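Local coordinates for putative GH105 family protein (PDB 3QWT) that is of unknown function but probably acts as a glycoside hydrolase of family GH105, a group of unsaturated glucuronyl and galacturonyl hydrolases built on an alpha/alpha toroid, at residues 19-23 with 24-28. Residues are numbered along the deposited sequence; the frame is centred on the assembly and turned at random.
Sequences HFIAR and DELKA
I21 lays its branched side chain over the first turn of helix 23-37, with CD1 4.0 Å from CG of L26 and the two side chains crossing at about a right angle. A22 is the N-cap, and this pairing of the residue before the cap (N') with the fourth residue after the cap (N4) is a hydrophobic staple, here at the start of the first helix of the chain, in an alpha/alpha-toroid fold. Beyond I21, L26 packs against L373 and Y376 of helix 363-377, while Y380 hydrogen-bonds the carbonyl of I21, tying the staple to the C-terminal end of the chain.

I21 also meets E25. CG1 of I21, anti to its own backbone N (chi1 -176°), lies alongside the carboxylate, an unusually short 3.0 Å from E25 OE1. That oxygen turns its anti lone pair to A22 N (3.3 Å), which supplies the side-chain-to-backbone half of a capping box; alanine has no side-chain acceptor to give the reciprocal half. The carbonyl of A22 opens the helical ladder by accepting a hydrogen bond from L26 N (3.0 Å from A22 O), nearly in line with the C=O bond, and E25 N adds a weak bond to the same oxygen.

R23 and D24 run side by side, their guanidinium and carboxylate planes 37° apart. The far end of R23 reaches a second subunit, where NH1 bonds the F100 carbonyl, so its polar head is shared between a local salt bridge and the interface. In that bridge R23 NE approaches D24 OD1 at 3.2 Å from above the carboxylate plane.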
loop_
_atom_site.group_PDB
_atom_site.type_symbol
_atom_site.label_atom_id
_atom_site.label_comp_id
_atom_site.label_asym_id
_atom_site.label_seq_id
_atom_site.Cartn_x
_atom_site.Cartn_y
_atom_site.Cartn_z
ATOM N N HIS A 19 -7.555 5.622 -49.039
ATOM C CA HIS A 19 -7.491 4.177 -48.956
ATOM C C HIS A 19 -7.409 3.575 -50.341
ATOM O O HIS A 19 -8.349 3.663 -51.135
ATOM C CB HIS A 19 -8.687 3.620 -48.195
ATOM C CG HIS A 19 -8.685 3.968 -46.741
ATOM N ND1 HIS A 19 -9.840 4.184 -46.023
ATOM C CD2 HIS A 19 -7.662 4.148 -45.871
ATOM C CE1 HIS A 19 -9.531 4.478 -44.774
ATOM N NE2 HIS A 19 -8.217 4.459 -44.655
ATOM N N PHE A 20 -6.272 2.964 -50.633
ATOM C CA PHE A 20 -6.096 2.334 -51.923
ATOM C C PHE A 20 -7.003 1.114 -52.025
ATOM O O PHE A 20 -7.391 0.716 -53.117
ATOM C CB PHE A 20 -4.627 1.976 -52.165
ATOM C CG PHE A 20 -4.154 0.765 -51.418
ATOM C CD1 PHE A 20 -4.119 -0.467 -52.033
ATOM C CD2 PHE A 20 -3.708 0.867 -50.121
ATOM C CE1 PHE A 20 -3.668 -1.569 -51.365
ATOM C CE2 PHE A 20 -3.250 -0.238 -49.452
ATOM C CZ PHE A 20 -3.229 -1.455 -50.071
ATOM N N ILE A 21 -7.360 0.542 -50.880
ATOM C CA ILE A 21 -8.237 -0.627 -50.868
ATOM C C ILE A 21 -9.322 -0.432 -49.818
ATOM O O ILE A 21 -9.047 0.068 -48.730
ATOM C CB ILE A 21 -7.422 -1.912 -50.604
ATOM C CG1 ILE A 21 -8.308 -3.150 -50.687
ATOM C CG2 ILE A 21 -6.657 -1.824 -49.266
ATOM C CD1 ILE A 21 -7.604 -4.415 -50.254
ATOM N N ALA A 22 -10.562 -0.791 -50.130
ATOM C CA ALA A 22 -11.651 -0.490 -49.201
ATOM C C ALA A 22 -11.718 -1.465 -48.037
ATOM O O ALA A 22 -11.353 -2.631 -48.175
ATOM C CB ALA A 22 -12.975 -0.413 -49.905
ATOM N N ARG A 23 -12.188 -0.971 -46.892
ATOM C CA ARG A 23 -12.260 -1.788 -45.695
ATOM C C ARG A 23 -12.788 -3.193 -45.963
ATOM O O ARG A 23 -12.158 -4.186 -45.595
ATOM C CB ARG A 23 -13.125 -1.140 -44.608
ATOM C CG ARG A 23 -13.070 -1.932 -43.281
ATOM C CD ARG A 23 -14.047 -1.447 -42.243
ATOM N NE ARG A 23 -15.418 -1.595 -42.709
ATOM C CZ ARG A 23 -16.485 -1.222 -42.014
ATOM N NH1 ARG A 23 -16.342 -0.686 -40.807
ATOM N NH2 ARG A 23 -17.693 -1.391 -42.526
ATOM N N ASP A 24 -13.958 -3.284 -46.574
ATOM C CA ASP A 24 -14.605 -4.583 -46.703
ATOM C C ASP A 24 -13.929 -5.475 -47.734
ATOM O O ASP A 24 -14.040 -6.697 -47.687
ATOM C CB ASP A 24 -16.106 -4.416 -46.923
ATOM C CG ASP A 24 -16.790 -3.812 -45.695
ATOM O OD1 ASP A 24 -16.298 -4.051 -44.569
ATOM O OD2 ASP A 24 -17.798 -3.091 -45.837
ATOM N N GLU A 25 -13.174 -4.855 -48.623
ATOM C CA GLU A 25 -12.331 -5.584 -49.549
ATOM C C GLU A 25 -11.233 -6.267 -48.742
ATOM O O GLU A 25 -10.938 -7.447 -48.930
ATOM C CB GLU A 25 -11.722 -4.604 -50.552
ATOM C CG GLU A 25 -11.199 -5.226 -51.828
ATOM C CD GLU A 25 -10.912 -4.178 -52.896
ATOM O OE1 GLU A 25 -10.685 -2.994 -52.548
ATOM O OE2 GLU A 25 -10.930 -4.533 -54.088
ATOM N N LEU A 26 -10.629 -5.511 -47.832
ATOM C CA LEU A 26 -9.628 -6.066 -46.930
ATOM C C LEU A 26 -10.163 -7.292 -46.186
ATOM O O LEU A 26 -9.537 -8.356 -46.174
ATOM C CB LEU A 26 -9.188 -5.007 -45.932
ATOM C CG LEU A 26 -7.846 -4.379 -46.243
ATOM C CD1 LEU A 26 -7.710 -3.067 -45.493
ATOM C CD2 LEU A 26 -6.743 -5.351 -45.872
ATOM N N LYS A 27 -11.324 -7.144 -45.565
ATOM C CA LYS A 27 -11.908 -8.264 -44.841
ATOM C C LYS A 27 -12.113 -9.482 -45.754
ATOM O O LYS A 27 -11.803 -10.620 -45.375
ATOM C CB LYS A 27 -13.221 -7.853 -44.181
ATOM C CG LYS A 27 -13.072 -6.838 -43.087
ATOM C CD LYS A 27 -14.371 -6.749 -42.317
ATOM C CE LYS A 27 -14.265 -5.834 -41.118
ATOM N NZ LYS A 27 -15.601 -5.654 -40.483
ATOM N N ALA A 28 -12.623 -9.244 -46.959
ATOM C CA ALA A 28 -12.848 -10.347 -47.890
ATOM C C ALA A 28 -11.537 -11.049 -48.245
ATOM O O ALA A 28 -11.503 -12.263 -48.402
ATOM C CB ALA A 28 -13.560 -9.860 -49.142
#